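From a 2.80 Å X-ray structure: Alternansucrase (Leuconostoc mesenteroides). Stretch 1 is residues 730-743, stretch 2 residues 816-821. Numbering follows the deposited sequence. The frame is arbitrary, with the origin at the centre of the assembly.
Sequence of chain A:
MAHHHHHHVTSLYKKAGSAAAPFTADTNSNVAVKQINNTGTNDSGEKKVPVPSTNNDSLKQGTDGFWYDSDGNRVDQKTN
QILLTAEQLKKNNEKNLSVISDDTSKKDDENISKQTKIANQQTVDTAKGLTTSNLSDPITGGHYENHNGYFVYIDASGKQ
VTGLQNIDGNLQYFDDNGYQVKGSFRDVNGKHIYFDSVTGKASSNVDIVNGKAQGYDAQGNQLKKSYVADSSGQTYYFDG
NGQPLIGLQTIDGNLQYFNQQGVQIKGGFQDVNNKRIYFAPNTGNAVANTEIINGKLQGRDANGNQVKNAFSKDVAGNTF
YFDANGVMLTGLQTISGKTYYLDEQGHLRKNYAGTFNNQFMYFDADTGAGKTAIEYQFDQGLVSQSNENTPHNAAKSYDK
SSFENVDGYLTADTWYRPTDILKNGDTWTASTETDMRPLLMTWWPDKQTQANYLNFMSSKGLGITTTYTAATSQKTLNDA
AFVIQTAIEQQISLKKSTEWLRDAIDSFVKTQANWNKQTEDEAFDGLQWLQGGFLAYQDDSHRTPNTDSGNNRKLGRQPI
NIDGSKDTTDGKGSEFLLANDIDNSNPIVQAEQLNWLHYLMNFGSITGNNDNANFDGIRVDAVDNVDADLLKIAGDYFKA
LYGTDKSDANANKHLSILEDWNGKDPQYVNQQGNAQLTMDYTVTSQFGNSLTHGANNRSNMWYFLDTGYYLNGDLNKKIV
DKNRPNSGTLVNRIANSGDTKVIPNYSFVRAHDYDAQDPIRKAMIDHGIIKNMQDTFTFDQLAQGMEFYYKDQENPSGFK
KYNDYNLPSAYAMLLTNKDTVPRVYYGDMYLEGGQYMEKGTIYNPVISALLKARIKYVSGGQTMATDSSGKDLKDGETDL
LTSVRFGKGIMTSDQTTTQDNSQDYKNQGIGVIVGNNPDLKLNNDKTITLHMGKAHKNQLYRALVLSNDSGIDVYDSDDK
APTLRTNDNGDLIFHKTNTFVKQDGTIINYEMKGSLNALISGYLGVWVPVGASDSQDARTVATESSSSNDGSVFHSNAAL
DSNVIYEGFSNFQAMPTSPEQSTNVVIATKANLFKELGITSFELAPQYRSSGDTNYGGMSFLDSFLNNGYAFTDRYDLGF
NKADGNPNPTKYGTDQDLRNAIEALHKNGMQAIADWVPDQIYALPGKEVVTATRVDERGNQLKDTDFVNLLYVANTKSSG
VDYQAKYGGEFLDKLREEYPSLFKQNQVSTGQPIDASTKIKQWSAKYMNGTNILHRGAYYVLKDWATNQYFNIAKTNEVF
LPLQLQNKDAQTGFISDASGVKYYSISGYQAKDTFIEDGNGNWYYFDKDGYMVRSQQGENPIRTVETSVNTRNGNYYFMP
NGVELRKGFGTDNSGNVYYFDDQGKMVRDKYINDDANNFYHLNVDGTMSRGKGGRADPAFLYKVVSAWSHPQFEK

Stretch 1 (730-743) LVNRIANSGDTKVI
Stretch 2, residues 816-821: TNKDTV

A single backbone carbonyl anchors this contact: Lys-818 O accepts two hydrogen bonds from the guanidinium of Arg-733, at 3.0 Å from NE and 3.1 Å from NH2. The N-H...O angles, 142° and 139°, are bent almost equally, as a fork requires when one oxygen lies near the guanidinium plane, at its edge. Arginine suits the place because two of its N-H groups point the same way. Its chain is extended through chi2 and chi3 (both t), with chi1 -70° (m), and chi4 of 89° turns the guanidinium; Asn-817 CG lies over one face of the guanidinium, and Arg-733 CD is 3.3 Å from Asn-817 OD1.

Stretch 2 has no regular secondary structure. Lys-818 (phi/psi -74/154) leads into Asp-819 at 59/57, a left-handed conformation uncommon for a residue with a side chain. In stretch 1 only Ala-735 and Asn-736 are strand. Val-731 CA lies 7.3 Å from Asp-819 CA, and Arg-733 CA 7.5 Å from Lys-818 CA, so stretch 1 advances as stretch 2 steps back.

The CA-to-CB bond of Asn-736 (-93/100; chi1 t, chi2 -14°) points toward stretch 2, and the residue uses both ends of its amide. Its ND2 donates to Asp-819 OD2 at 2.9 Å, nearly straight at 169°, while its OD1 accepts from Gly-738 N at 2.9 Å, a bond within stretch 1. Asp-819 (chi1 -74°, m; chi2 -40°) supplies the carboxylate acceptor. The short, branched valines set methyls against it without offering polar side-chain atoms: Val-731 CG1 (chi1 t) packs 3.9 Å from Asp-819 CB, and Val-742 CG1 (chi1 82°, p) 3.8 Å from Asp-819 CG.

Lys-818 leaves its backbone sideways, t through chi3 and then p at chi4. Its long chain brings CE 3.2 Å from Asn-736 OD1 and 3.7 Å from Gly-738 N, while NZ makes no hydrogen bond across the contact. Gly-738 has phi/psi 75/9, a positive phi that favours glycine; an ideal CB there would lie 3.5 Å from Lys-818 NZ.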

ATOM      1  N   LEU A 730      11.711  18.623  16.761  1.00 49.72           N
ATOM      2  CA  LEU A 730      11.746  18.067  18.123  1.00 49.26           C
ATOM      3  C   LEU A 730      12.766  18.725  19.041  1.00 51.23           C
ATOM      4  O   LEU A 730      12.514  18.895  20.236  1.00 46.16           O
ATOM      5  CB  LEU A 730      12.049  16.589  18.030  1.00 48.08           C
ATOM      6  CG  LEU A 730      12.243  15.833  19.334  1.00 50.60           C
ATOM      7  CD1 LEU A 730      10.948  15.797  20.119  1.00 50.11           C
ATOM      8  CD2 LEU A 730      12.747  14.419  19.071  1.00 50.42           C
ATOM      9  N   VAL A 731      13.924  19.094  18.473  1.00 53.83           N
ATOM     10  CA  VAL A 731      15.006  19.721  19.231  1.00 54.40           C
ATOM     11  C   VAL A 731      15.445  21.002  18.533  1.00 54.12           C
ATOM     12  O   VAL A 731      15.929  20.957  17.397  1.00 57.50           O
ATOM     13  CB  VAL A 731      16.208  18.766  19.355  1.00 55.88           C
ATOM     14  CG1 VAL A 731      17.403  19.448  20.028  1.00 59.29           C
ATOM     15  CG2 VAL A 731      15.828  17.511  20.112  1.00 56.29           C
ATOM     16  N   ASN A 732      15.305  22.141  19.202  1.00 50.71           N
ATOM     17  CA  ASN A 732      15.795  23.376  18.606  1.00 51.42           C
ATOM     18  C   ASN A 732      17.315  23.435  18.689  1.00 52.21           C
ATOM     19  O   ASN A 732      17.913  23.102  19.717  1.00 53.03           O
ATOM     20  CB  ASN A 732      15.195  24.633  19.233  1.00 50.67           C
ATOM     21  CG  ASN A 732      15.296  25.841  18.294  1.00 49.65           C
ATOM     22  OD1 ASN A 732      16.277  26.593  18.321  1.00 47.67           O
ATOM     23  ND2 ASN A 732      14.315  26.002  17.439  1.00 47.49           N
ATOM     24  N   ARG A 733      17.929  23.873  17.596  1.00 51.00           N
ATOM     25  CA  ARG A 733      19.365  23.914  17.489  1.00 52.11           C
ATOM     26  C   ARG A 733      19.894  25.284  17.063  1.00 55.74           C
ATOM     27  O   ARG A 733      21.064  25.425  16.710  1.00 57.06           O
ATOM     28  CB  ARG A 733      19.800  22.837  16.505  1.00 51.66           C
ATOM     29  CG  ARG A 733      19.599  21.436  17.044  1.00 51.15           C
ATOM     30  CD  ARG A 733      20.073  20.384  16.069  1.00 53.30           C
ATOM     31  NE  ARG A 733      19.914  19.041  16.608  1.00 55.63           N
ATOM     32  CZ  ARG A 733      18.821  18.286  16.470  1.00 56.12           C
ATOM     33  NH1 ARG A 733      17.760  18.712  15.812  1.00 55.28           N
ATOM     34  NH2 ARG A 733      18.791  17.084  17.018  1.00 57.23           N
ATOM     35  N   ILE A 734      19.052  26.309  17.149  1.00 57.31           N
ATOM     36  CA  ILE A 734      19.467  27.670  16.804  1.00 56.72           C
ATOM     37  C   ILE A 734      20.531  28.141  17.772  1.00 56.68           C
ATOM     38  O   ILE A 734      21.565  28.656  17.349  1.00 60.76           O
ATOM     39  CB  ILE A 734      18.277  28.644  16.835  1.00 59.49           C
ATOM     40  CG1 ILE A 734      17.332  28.343  15.658  1.00 59.91           C
ATOM     41  CG2 ILE A 734      18.753  30.090  16.800  1.00 58.67           C
ATOM     42  CD1 ILE A 734      15.996  29.063  15.706  1.00 60.02           C
ATOM     43  N   ALA A 735      20.269  27.957  19.067  1.00 55.59           N
ATOM     44  CA  ALA A 735      21.272  28.218  20.104  1.00 55.06           C
ATOM     45  C   ALA A 735      21.094  27.232  21.251  1.00 52.62           C
ATOM     46  O   ALA A 735      20.582  27.582  22.309  1.00 53.38           O
ATOM     47  CB  ALA A 735      21.171  29.643  20.611  1.00 53.33           C
ATOM     48  N   ASN A 736      21.530  25.999  21.017  1.00 49.25           N
ATOM     49  CA  ASN A 736      21.361  24.915  21.977  1.00 48.17           C
ATOM     50  C   ASN A 736      22.581  24.805  22.871  1.00 49.00           C
ATOM     51  O   ASN A 736      23.585  24.238  22.469  1.00 51.16           O
ATOM     52  CB  ASN A 736      21.103  23.590  21.238  1.00 45.68           C
ATOM     53  CG  ASN A 736      20.877  22.434  22.173  1.00 42.79           C
ATOM     54  OD1 ASN A 736      21.142  22.533  23.335  1.00 43.73           O
ATOM     55  ND2 ASN A 736      20.369  21.337  21.660  1.00 43.36           N
ATOM     56  N   SER A 737      22.463  25.354  24.078  1.00 47.85           N
ATOM     57  CA  SER A 737      23.516  25.318  25.084  1.00 47.79           C
ATOM     58  C   SER A 737      23.357  24.186  26.114  1.00 48.31           C
ATOM     59  O   SER A 737      24.016  24.192  27.140  1.00 48.78           O
ATOM     60  CB  SER A 737      23.539  26.649  25.814  1.00 48.10           C
ATOM     61  OG  SER A 737      22.413  26.812  26.670  1.00 49.25           O
ATOM     62  N   GLY A 738      22.467  23.236  25.855  1.00 46.91           N
ATOM     63  CA  GLY A 738      22.181  22.170  26.794  1.00 46.91           C
ATOM     64  C   GLY A 738      21.349  22.552  28.002  1.00 49.57           C
ATOM     65  O   GLY A 738      21.194  21.742  28.906  1.00 54.59           O
ATOM     66  N   ASP A 739      20.790  23.754  28.028  1.00 55.02           N
ATOM     67  CA  ASP A 739      20.061  24.247  29.212  1.00 58.24           C
ATOM     68  C   ASP A 739      18.568  23.808  29.285  1.00 58.66           C
ATOM     69  O   ASP A 739      18.008  23.787  30.379  1.00 62.80           O
ATOM     70  CB  ASP A 739      20.204  25.788  29.359  1.00 61.29           C
ATOM     71  CG  ASP A 739      19.393  26.603  28.299  1.00 64.18           C
ATOM     72  OD1 ASP A 739      19.225  26.148  27.143  1.00 67.46           O
ATOM     73  OD2 ASP A 739      18.942  27.722  28.629  1.00 60.83           O
ATOM     74  N   THR A 740      17.934  23.454  28.159  1.00 54.69           N
ATOM     75  CA  THR A 740      16.552  22.981  28.201  1.00 57.31           C
ATOM     76  C   THR A 740      16.467  21.478  27.983  1.00 54.06           C
ATOM     77  O   THR A 740      17.135  20.949  27.119  1.00 52.97           O
ATOM     78  CB  THR A 740      15.649  23.717  27.189  1.00 59.50           C
ATOM     79  OG1 THR A 740      16.026  23.379  25.864  1.00 57.41           O
ATOM     80  CG2 THR A 740      15.747  25.249  27.371  1.00 63.26           C
ATOM     81  N   LYS A 741      15.667  20.802  28.801  1.00 55.06           N
ATOM     82  CA  LYS A 741      15.475  19.369  28.692  1.00 55.14           C
ATOM     83  C   LYS A 741      14.731  19.081  27.413  1.00 52.93           C
ATOM     84  O   LYS A 741      13.763  19.764  27.078  1.00 53.98           O
ATOM     85  CB  LYS A 741      14.662  18.842  29.870  1.00 57.63           C
ATOM     86  CG  LYS A 741      14.914  17.380  30.174  1.00 63.22           C
ATOM     87  CD  LYS A 741      13.913  16.857  31.188  1.00 71.18           C
ATOM     88  CE  LYS A 741      14.260  15.444  31.609  1.00 74.90           C
ATOM     89  NZ  LYS A 741      13.150  14.835  32.390  1.00 78.37           N
ATOM     90  N   VAL A 742      15.169  18.058  26.702  1.00 50.07           N
ATOM     91  CA  VAL A 742      14.624  17.764  25.399  1.00 49.84           C
ATOM     92  C   VAL A 742      14.425  16.247  25.267  1.00 45.26           C
ATOM     93  O   VAL A 742      14.971  15.462  26.065  1.00 42.93           O
ATOM     94  CB  VAL A 742      15.547  18.353  24.316  1.00 52.14           C
ATOM     95  CG1 VAL A 742      16.715  17.431  24.049  1.00 51.68           C
ATOM     96  CG2 VAL A 742      14.765  18.650  23.054  1.00 57.60           C
ATOM     97  N   ILE A 743      13.633  15.825  24.287  1.00 42.03           N
ATOM     98  CA  ILE A 743      13.255  14.407  24.195  1.00 41.79           C
ATOM     99  C   ILE A 743      14.355  13.591  23.540  1.00 43.02           C
ATOM    100  O   ILE A 743      14.729  13.871  22.393  1.00 44.06           O
ATOM    101  CB  ILE A 743      11.953  14.209  23.413  1.00 40.74           C
ATOM    102  CG1 ILE A 743      10.809  14.949  24.128  1.00 42.16           C
ATOM    103  CG2 ILE A 743      11.656  12.719  23.257  1.00 40.67           C
ATOM    104  CD1 ILE A 743       9.442  14.757  23.520  1.00 43.65           C
ATOM    105  N   THR A 816      26.637  15.998  13.012  1.00 50.21           N
ATOM    106  CA  THR A 816      27.088  17.105  13.879  1.00 48.68           C
ATOM    107  C   THR A 816      25.993  17.653  14.808  1.00 48.22           C
ATOM    108  O   THR A 816      26.272  18.482  15.666  1.00 48.35           O
ATOM    109  CB  THR A 816      27.636  18.282  13.040  1.00 50.48           C
ATOM    110  OG1 THR A 816      26.652  18.729  12.087  1.00 54.45           O
ATOM    111  CG2 THR A 816      28.877  17.859  12.303  1.00 51.15           C
ATOM    112  N   ASN A 817      24.747  17.209  14.647  1.00 47.57           N
ATOM    113  CA  ASN A 817      23.655  17.684  15.508  1.00 47.06           C
ATOM    114  C   ASN A 817      23.797  17.239  16.965  1.00 46.23           C
ATOM    115  O   ASN A 817      24.006  16.046  17.260  1.00 47.48           O
ATOM    116  CB  ASN A 817      22.292  17.206  14.975  1.00 47.74           C
ATOM    117  CG  ASN A 817      21.680  18.147  13.933  1.00 48.24           C
ATOM    118  OD1 ASN A 817      22.132  19.263  13.738  1.00 46.09           O
ATOM    119  ND2 ASN A 817      20.629  17.673  13.254  1.00 47.46           N
ATOM    120  N   LYS A 818      23.632  18.202  17.863  1.00 44.95           N
ATOM    121  CA  LYS A 818      23.527  17.934  19.283  1.00 46.81           C
ATOM    122  C   LYS A 818      22.149  17.323  19.633  1.00 46.98           C
ATOM    123  O   LYS A 818      21.157  17.517  18.925  1.00 48.10           O
ATOM    124  CB  LYS A 818      23.731  19.233  20.063  1.00 49.10           C
ATOM    125  CG  LYS A 818      23.782  19.097  21.578  1.00 50.70           C
ATOM    126  CD  LYS A 818      24.097  20.432  22.237  1.00 51.89           C
ATOM    127  CE  LYS A 818      23.587  20.502  23.667  1.00 54.94           C
ATOM    128  NZ  LYS A 818      24.185  19.470  24.553  1.00 57.42           N
ATOM    129  N   ASP A 819      22.111  16.570  20.724  1.00 47.42           N
ATOM    130  CA  ASP A 819      20.888  15.963  21.252  1.00 46.50           C
ATOM    131  C   ASP A 819      20.210  15.036  20.232  1.00 44.96           C
ATOM    132  O   ASP A 819      19.046  15.221  19.883  1.00 47.04           O
ATOM    133  CB  ASP A 819      19.914  17.045  21.760  1.00 47.36           C
ATOM    134  CG  ASP A 819      20.354  17.676  23.070  1.00 50.40           C
ATOM    135  OD1 ASP A 819      20.854  16.943  23.959  1.00 55.14           O
ATOM    136  OD2 ASP A 819      20.177  18.914  23.233  1.00 52.71           O
ATOM    137  N   THR A 820      20.958  14.051  19.761  1.00 43.39           N
ATOM    138  CA  THR A 820      20.415  12.944  18.976  1.00 43.16           C
ATOM    139  C   THR A 820      21.411  11.781  18.978  1.00 42.13           C
ATOM    140  O   THR A 820      22.621  12.015  19.097  1.00 48.30           O
ATOM    141  CB  THR A 820      20.125  13.358  17.504  1.00 42.74           C
ATOM    142  OG1 THR A 820      19.273  12.387  16.881  1.00 44.23           O
ATOM    143  CG2 THR A 820      21.392  13.466  16.681  1.00 42.65           C
ATOM    144  N   VAL A 821      20.912  10.556  18.834  1.00 37.92           N
ATOM    145  CA  VAL A 821      21.748   9.440  18.447  1.00 37.78           C
ATOM    146  C   VAL A 821      21.578   9.226  16.950  1.00 39.67           C
ATOM    147  O   VAL A 821      20.549   8.729  16.507  1.00 41.25           O
ATOM    148  CB  VAL A 821      21.351   8.147  19.155  1.00 38.73           C
ATOM    149  CG1 VAL A 821      22.199   6.989  18.626  1.00 40.22           C
ATOM    150  CG2 VAL A 821      21.456   8.270  20.674  1.00 37.21           C
TER